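Local coordinates for putative cell invasion protein with MAC/Perforin domain (Bacteroides thetaiotaomicron VPI-5482, PDB 3KK7) that is a membrane-attack complex/perforin (MACPF) family protein of uncertain function that may, like its pore-forming relatives, act on cell membranes, at residues A[83-86]-A[87-91]; A[437-440]-A[441-445]; A[135-138]-A[139-143]. One frame throughout, in Å; residues are numbered along the deposited sequence.

Interaction 1. Residues A[83-86]-A[87-91]. With EDO (1,2-ethanediol), chain E.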
loop_
_atom_site.group_PDB
_atom_site.type_symbol
_atom_site.label_atom_id
_atom_site.label_comp_id
_atom_site.label_asym_id
_atom_site.label_seq_id
_atom_site.Cartn_x
_atom_site.Cartn_y
_atom_site.Cartn_z
ATOM N N LYS A 83 -20.362 -5.832 -2.574
ATOM C CA LYS A 83 -21.661 -6.364 -2.905
ATOM C C LYS A 83 -21.649 -7.875 -2.639
ATOM O O LYS A 83 -22.562 -8.406 -2.016
ATOM C CB LYS A 83 -22.046 -6.046 -4.349
ATOM C CG LYS A 83 -23.276 -6.830 -4.888
ATOM C CD LYS A 83 -23.627 -6.433 -6.331
ATOM C CE LYS A 83 -25.018 -6.931 -6.763
ATOM N NZ LYS A 83 -25.058 -8.387 -7.090
ATOM N N LYS A 84 -20.618 -8.563 -3.102
ATOM C CA LYS A 84 -20.547 -10.006 -2.886
ATOM C C LYS A 84 -20.418 -10.355 -1.401
ATOM O O LYS A 84 -21.065 -11.276 -0.917
ATOM C CB LYS A 84 -19.390 -10.620 -3.658
ATOM C CG LYS A 84 -19.423 -12.160 -3.712
ATOM C CD LYS A 84 -18.110 -12.709 -4.268
ATOM C CE LYS A 84 -18.176 -14.216 -4.447
ATOM N NZ LYS A 84 -17.558 -14.622 -5.766
ATOM N N LEU A 85 -19.592 -9.617 -0.685
ATOM C CA LEU A 85 -19.378 -9.874 0.737
ATOM C C LEU A 85 -20.669 -9.715 1.514
ATOM O O LEU A 85 -20.993 -10.548 2.341
ATOM C CB LEU A 85 -18.300 -8.944 1.316
ATOM C CG LEU A 85 -17.996 -9.016 2.821
ATOM C CD1 LEU A 85 -17.349 -10.319 3.229
ATOM C CD2 LEU A 85 -17.103 -7.823 3.192
ATOM N N LEU A 86 -21.419 -8.663 1.229
ATOM C CA LEU A 86 -22.588 -8.351 2.054
ATOM C C LEU A 86 -23.751 -9.257 1.736
ATOM O O LEU A 86 -24.605 -9.495 2.569
ATOM C CB LEU A 86 -22.970 -6.876 1.942
ATOM C CG LEU A 86 -21.908 -5.903 2.464
ATOM C CD1 LEU A 86 -22.363 -4.461 2.184
ATOM C CD2 LEU A 86 -21.507 -6.123 3.965
ATOM N N GLU A 87 -23.755 -9.804 0.537
ATOM C CA GLU A 87 -24.717 -10.822 0.174
ATOM C C GLU A 87 -24.613 -12.116 1.001
ATOM O O GLU A 87 -25.607 -12.823 1.176
ATOM C CB GLU A 87 -24.621 -11.112 -1.324
ATOM C CG GLU A 87 -25.468 -10.092 -2.143
ATOM C CD GLU A 87 -25.115 -10.055 -3.619
ATOM O OE1 GLU A 87 -24.298 -10.900 -4.079
ATOM O OE2 GLU A 87 -25.676 -9.171 -4.307
ATOM N N ARG A 88 -23.428 -12.394 1.525
ATOM C CA ARG A 88 -23.191 -13.556 2.380
ATOM C C ARG A 88 -23.168 -13.173 3.886
ATOM O O ARG A 88 -23.787 -13.847 4.710
ATOM C CB ARG A 88 -21.869 -14.184 1.964
ATOM C CG ARG A 88 -21.455 -15.403 2.725
ATOM C CD ARG A 88 -22.310 -16.582 2.437
ATOM N NE ARG A 88 -21.736 -17.670 3.208
ATOM C CZ ARG A 88 -21.003 -18.657 2.716
ATOM N NH1 ARG A 88 -20.803 -18.773 1.412
ATOM N NH2 ARG A 88 -20.492 -19.552 3.542
ATOM N N TYR A 89 -22.458 -12.090 4.219
ATOM C CA TYR A 89 -22.290 -11.636 5.602
ATOM C C TYR A 89 -22.653 -10.153 5.756
ATOM O O TYR A 89 -21.775 -9.297 5.787
ATOM C CB TYR A 89 -20.830 -11.834 6.031
ATOM C CG TYR A 89 -20.254 -13.199 5.813
ATOM C CD1 TYR A 89 -20.787 -14.307 6.426
ATOM C CD2 TYR A 89 -19.148 -13.364 5.019
ATOM C CE1 TYR A 89 -20.260 -15.555 6.222
ATOM C CE2 TYR A 89 -18.585 -14.600 4.818
ATOM C CZ TYR A 89 -19.135 -15.693 5.418
ATOM O OH TYR A 89 -18.550 -16.915 5.195
ATOM N N PRO A 90 -23.938 -9.830 5.863
ATOM C CA PRO A 90 -24.326 -8.399 5.926
ATOM C C PRO A 90 -23.759 -7.593 7.102
ATOM O O PRO A 90 -23.704 -6.350 7.038
ATOM C CB PRO A 90 -25.865 -8.420 6.030
ATOM C CG PRO A 90 -26.272 -9.850 6.091
ATOM C CD PRO A 90 -25.087 -10.738 5.795
ATOM N N SER A 91 -23.359 -8.285 8.165
ATOM C CA SER A 91 -22.883 -7.613 9.373
ATOM C C SER A 91 -21.427 -7.134 9.227
ATOM O O SER A 91 -20.957 -6.491 10.117
ATOM C CB SER A 91 -23.022 -8.532 10.595
ATOM O OG SER A 91 -22.058 -9.571 10.543
HETATM C C1 EDO E . -16.678 -18.140 2.172
HETATM O O1 EDO E . -17.516 -17.068 2.620
HETATM C C2 EDO E . -15.883 -18.688 3.349
HETATM O O2 EDO E . -16.682 -19.578 4.145
#
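K83 and E87, four residues apart on helix 82-88, meet side chain to side chain on its exposed face. On this outer side NZ of K83 forms a salt bridge with OE2 of E87 at 3.0 Å, with OE2 offering its syn lone pair, on the side of the other oxygen. The lysine chain stays extended up to its last torsion, which bends (chi4 -77°) and brings the ammonium round to the acid. In the same turn the backbone N of E87 donates to K83 O, and the turn is thereby tied by both main chain and side chain.

The tight part lies toward the helix end. L85 O grips two amides: Y89 N at 2.8 Å in a nearly straight bond, and R88 N at 3.2 Å from well above the carbonyl plane. P90 stops the pattern, since its N, 3.4 Å from L86 O, carries no hydrogen. CD1 of L85, the buried residue of the group, meets CD2 of Y89 at the ring edge at 4.0 Å, while CG of R88 lies over a ring face; I183 of helix 177-186 also packs on L85.

The looser side holds a 1,2-ethanediol, probably from the crystallisation liquor. Its O1 is hydrogen-bonded to OH of Y89 at 2.8 Å, sits over the guanidinium face of R88, and the molecule also bonds to Y187. The chemistry implies a division of labour: the exposed ion pair is likely to be weakened by water, whereas the twice-used L85 carbonyl holds the turn, and P90, with no N-H to give, cannot continue the bonding.

Interaction 2. Residues A[437-440]-A[441-445]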
loop_
_atom_site.group_PDB
_atom_site.type_symbol
_atom_site.label_atom_id
_atom_site.label_comp_id
_atom_site.label_asym_id
_atom_site.label_seq_id
_atom_site.Cartn_x
_atom_site.Cartn_y
_atom_site.Cartn_z
ATOM N N ASN A 437 24.969 -29.665 -9.878
ATOM C CA ASN A 437 24.519 -30.462 -11.008
ATOM C C ASN A 437 23.457 -31.474 -10.627
ATOM O O ASN A 437 22.588 -31.774 -11.441
ATOM C CB ASN A 437 25.684 -31.208 -11.675
ATOM C CG ASN A 437 26.556 -30.307 -12.532
ATOM O OD1 ASN A 437 26.118 -29.255 -13.014
ATOM N ND2 ASN A 437 27.800 -30.731 -12.743
ATOM N N ALA A 438 23.543 -32.025 -9.418
ATOM C CA ALA A 438 22.548 -33.005 -8.941
ATOM C C ALA A 438 21.193 -32.326 -8.691
ATOM O O ALA A 438 20.146 -32.839 -9.119
ATOM C CB ALA A 438 23.051 -33.724 -7.679
ATOM N N ILE A 439 21.229 -31.163 -8.030
ATOM C CA ILE A 439 20.031 -30.331 -7.817
ATOM C C ILE A 439 19.414 -29.918 -9.150
ATOM O O ILE A 439 18.208 -30.024 -9.341
ATOM C CB ILE A 439 20.349 -29.057 -7.001
ATOM C CG1 ILE A 439 20.543 -29.398 -5.531
ATOM C CG2 ILE A 439 19.233 -28.044 -7.118
ATOM C CD1 ILE A 439 21.049 -28.238 -4.743
ATOM N N LYS A 440 20.239 -29.454 -10.080
ATOM C CA LYS A 440 19.746 -29.138 -11.419
ATOM C C LYS A 440 19.078 -30.372 -12.049
ATOM O O LYS A 440 17.953 -30.273 -12.514
ATOM C CB LYS A 440 20.865 -28.556 -12.296
ATOM C CG LYS A 440 20.589 -28.537 -13.816
ATOM C CD LYS A 440 21.210 -29.763 -14.532
ATOM C CE LYS A 440 21.253 -29.612 -16.045
ATOM N NZ LYS A 440 19.931 -29.155 -16.586
ATOM N N ASP A 441 19.740 -31.533 -12.021
ATOM C CA ASP A 441 19.158 -32.753 -12.616
ATOM C C ASP A 441 17.774 -33.008 -12.037
ATOM O O ASP A 441 16.852 -33.356 -12.769
ATOM C CB ASP A 441 20.038 -33.997 -12.393
ATOM C CG ASP A 441 21.348 -33.963 -13.195
ATOM O OD1 ASP A 441 21.551 -33.056 -14.038
ATOM O OD2 ASP A 441 22.193 -34.864 -12.977
ATOM N N GLU A 442 17.631 -32.824 -10.723
ATOM C CA GLU A 442 16.319 -32.989 -10.079
ATOM C C GLU A 442 15.312 -31.922 -10.471
ATOM O O GLU A 442 14.286 -32.227 -11.081
ATOM C CB GLU A 442 16.420 -33.075 -8.543
ATOM C CG GLU A 442 16.326 -34.525 -8.005
ATOM C CD GLU A 442 14.977 -35.191 -8.348
ATOM O OE1 GLU A 442 13.902 -34.553 -8.139
ATOM O OE2 GLU A 442 15.004 -36.346 -8.837
ATOM N N LYS A 443 15.600 -30.672 -10.130
ATOM C CA LYS A 443 14.639 -29.596 -10.391
ATOM C C LYS A 443 14.280 -29.490 -11.881
ATOM O O LYS A 443 13.140 -29.181 -12.240
ATOM C CB LYS A 443 15.142 -28.246 -9.840
ATOM C CG LYS A 443 15.324 -28.173 -8.300
ATOM C CD LYS A 443 14.201 -28.880 -7.523
ATOM C CE LYS A 443 14.212 -28.529 -6.039
ATOM N NZ LYS A 443 13.582 -29.583 -5.241
ATOM N N SER A 444 15.251 -29.782 -12.737
ATOM C CA SER A 444 15.052 -29.824 -14.192
ATOM C C SER A 444 13.861 -30.702 -14.623
ATOM O O SER A 444 13.285 -30.489 -15.677
ATOM C CB SER A 444 16.338 -30.348 -14.849
ATOM O OG SER A 444 16.344 -30.133 -16.234
ATOM N N LYS A 445 13.509 -31.698 -13.813
ATOM C CA LYS A 445 12.366 -32.575 -14.105
ATOM C C LYS A 445 11.029 -31.829 -14.027
ATOM O O LYS A 445 10.047 -32.272 -14.610
ATOM C CB LYS A 445 12.304 -33.753 -13.118
ATOM C CG LYS A 445 13.443 -34.791 -13.162
ATOM C CD LYS A 445 13.480 -35.586 -11.819
ATOM C CE LYS A 445 13.777 -37.089 -11.971
ATOM N NZ LYS A 445 15.188 -37.384 -12.280
#
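The later turns of helix 429-443, in the D2 region of the protein, bring I439 alongside K443 and K440 alongside D441. Regular alpha-helical bonds run from D441 N to N437 O (2.9 Å), from E442 N to A438 O and from K443 N to I439 O (2.8 Å). CG2 of I439, anti to its own amide nitrogen, touches CG of K443 at 4.1 Å as the two side chains pass at a slant. K443 then bends at chi2 (-40°) and carries NZ to a salt bridge with E476. K440 works through its aliphatic part: CD lies 3.3 Å from OD1 of D441, but NZ stays 4.9 Å from that oxygen; the opposite charges are near but not in contact, so any attraction is probably modest. Replacing K440 by an alanine would remove the CD methylene beside OD1 of D441 and the nearby positive charge, and would probably open a gap against L24 and I379. The helix lies against the mixed sheet of this region: N437 and K440 rest on L24 of strand 22-25, whose Q25 is hydrogen-bonded to OG of S444, and I439 and K440 on I379 of strand 376-386, with K443 nearby on I377.

Interaction 3. Residues A[135-138]-A[139-143]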
loop_
_atom_site.group_PDB
_atom_site.type_symbol
_atom_site.label_atom_id
_atom_site.label_comp_id
_atom_site.label_asym_id
_atom_site.label_seq_id
_atom_site.Cartn_x
_atom_site.Cartn_y
_atom_site.Cartn_z
ATOM N N PHE A 135 3.173 10.878 1.742
ATOM C CA PHE A 135 2.175 11.832 2.173
ATOM C C PHE A 135 2.759 13.243 2.150
ATOM O O PHE A 135 2.156 14.155 1.611
ATOM C CB PHE A 135 1.659 11.506 3.564
ATOM C CG PHE A 135 0.751 12.545 4.102
ATOM C CD1 PHE A 135 -0.475 12.767 3.501
ATOM C CD2 PHE A 135 1.127 13.327 5.185
ATOM C CE1 PHE A 135 -1.322 13.748 3.960
ATOM C CE2 PHE A 135 0.296 14.318 5.673
ATOM C CZ PHE A 135 -0.928 14.544 5.061
ATOM N N LYS A 136 3.943 13.417 2.733
ATOM C CA LYS A 136 4.563 14.752 2.819
ATOM C C LYS A 136 4.917 15.290 1.430
ATOM O O LYS A 136 4.771 16.485 1.149
ATOM C CB LYS A 136 5.813 14.721 3.699
ATOM C CG LYS A 136 5.552 14.360 5.126
ATOM C CD LYS A 136 6.828 14.192 5.929
ATOM C CE LYS A 136 6.477 13.909 7.391
ATOM N NZ LYS A 136 7.672 13.548 8.202
ATOM N N PHE A 137 5.377 14.387 0.575
ATOM C CA PHE A 137 5.695 14.739 -0.796
ATOM C C PHE A 137 4.455 15.242 -1.540
ATOM O O PHE A 137 4.505 16.247 -2.213
ATOM C CB PHE A 137 6.310 13.541 -1.536
ATOM C CG PHE A 137 6.560 13.802 -3.028
ATOM C CD1 PHE A 137 7.715 14.462 -3.449
ATOM C CD2 PHE A 137 5.626 13.421 -3.981
ATOM C CE1 PHE A 137 7.933 14.728 -4.778
ATOM C CE2 PHE A 137 5.842 13.679 -5.331
ATOM C CZ PHE A 137 7.001 14.336 -5.728
ATOM N N GLY A 138 3.347 14.530 -1.393
ATOM C CA GLY A 138 2.095 14.891 -2.040
ATOM C C GLY A 138 1.561 16.219 -1.570
ATOM O O GLY A 138 1.032 17.002 -2.355
ATOM N N ARG A 139 1.702 16.511 -0.292
ATOM C CA ARG A 139 1.204 17.782 0.181
ATOM C C ARG A 139 2.031 18.890 -0.467
ATOM O O ARG A 139 1.452 19.820 -1.032
ATOM C CB ARG A 139 1.178 17.875 1.719
ATOM C CG ARG A 139 0.880 19.261 2.312
ATOM C CD ARG A 139 -0.430 19.832 1.816
ATOM N NE ARG A 139 -1.592 19.013 2.200
ATOM C CZ ARG A 139 -2.278 19.143 3.330
ATOM N NH1 ARG A 139 -1.917 20.029 4.270
ATOM N NH2 ARG A 139 -3.318 18.358 3.542
ATOM N N GLN A 140 3.360 18.763 -0.431
ATOM C CA GLN A 140 4.226 19.780 -1.005
ATOM C C GLN A 140 3.952 19.956 -2.494
ATOM O O GLN A 140 3.973 21.053 -2.994
ATOM C CB GLN A 140 5.720 19.457 -0.822
ATOM C CG GLN A 140 6.622 20.579 -1.383
ATOM C CD GLN A 140 8.089 20.428 -1.058
ATOM O OE1 GLN A 140 8.540 19.396 -0.576
ATOM N NE2 GLN A 140 8.847 21.462 -1.331
ATOM N N LYS A 141 3.734 18.853 -3.193
ATOM C CA LYS A 141 3.436 18.888 -4.615
ATOM C C LYS A 141 2.154 19.711 -4.876
ATOM O O LYS A 141 2.125 20.570 -5.758
ATOM C CB LYS A 141 3.348 17.446 -5.152
ATOM C CG LYS A 141 2.902 17.330 -6.599
ATOM C CD LYS A 141 3.068 15.887 -7.142
ATOM C CE LYS A 141 2.553 15.750 -8.582
ATOM N NZ LYS A 141 1.064 15.949 -8.699
ATOM N N THR A 142 1.131 19.478 -4.061
ATOM C CA THR A 142 -0.102 20.215 -4.145
ATOM C C THR A 142 0.112 21.682 -3.832
ATOM O O THR A 142 -0.388 22.548 -4.565
ATOM C CB THR A 142 -1.183 19.642 -3.172
ATOM O OG1 THR A 142 -1.380 18.258 -3.452
ATOM C CG2 THR A 142 -2.514 20.383 -3.317
ATOM N N ILE A 143 0.839 21.974 -2.748
ATOM C CA ILE A 143 1.091 23.381 -2.406
ATOM C C ILE A 143 1.732 24.058 -3.614
ATOM O O ILE A 143 1.283 25.120 -4.044
ATOM C CB ILE A 143 2.037 23.606 -1.209
ATOM C CG1 ILE A 143 1.546 22.875 0.038
ATOM C CG2 ILE A 143 2.152 25.099 -0.909
ATOM C CD1 ILE A 143 0.137 23.201 0.439
HETATM O O HOH W 1 7.822 17.343 1.187
#
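T142 meets the G138 carbonyl both through its amide and through its hydroxyl in helix 133-146, an example of a side-chain hydroxyl turning back on its own helix. The backbone N of T142 donates to G138 O at 3.0 Å, and OG1 of T142 comes to the same carbonyl at 2.9 Å. The torsion behind this sets OG1 beside the backbone N (chi1 -56°), facing the preceding turn. Which acceptor the hydroxyl serves is not settled, because T66 O lies within its reach as well.

One residue earlier, K141 N donates to F137 O at 2.9 Å, and Q140 N reaches K136 O at 3.1 Å in an almost straight bond (170°). R139 N completes the series with F135 O. A water adds to it from outside, donating to OE1 of Q140 at 2.8 Å and only weakly to K136 O; the extended glutamine chain carries its amide to this bridge.

Farther out come the charges and the rings. K136 pairs with D112 and K141 with E145, while the doubly bent chain of R139 carries its guanidinium inward to E161, Y108 and S67, so that a buried cation is well supplied with acceptors. CE2 of F137 meets CD of K141 at 4.0 Å, the two side chains passing each other obliquely. On the inner side F135 stacks with F120.

This helix packs on strand 220-230 through R139, on L225, and I143, on Y227, and sits in the chain between strands 93-108 and 157-173. In pore-forming MACPF proteins, helices inserted between central-sheet strands unfurl into membrane-spanning hairpins; the position of helix 133-146 is consistent with such a helical segment, though that role is not established here.

In the fold
The three contacts are separate local examples of one theme, side chains meeting about a turn apart along a helix, and none touches another. Interactions 1 and 3 both belong to the MACPF region, with centres about 37 Å apart; interaction 2 lies in the D2 region, its centre about 48 Å from that of interaction 1 and about 52 Å from that of interaction 3. Interactions 2 and 3 stand on opposite sides of the chain's centre. The 1,2-ethanediol lies at interaction 1. The settings differ: 83-91 lies on a surface helix, 437-445 on one packed against a sheet, and 135-143 on a partly buried helix that follows strand 93-108 and precedes strand 157-173 in the chain.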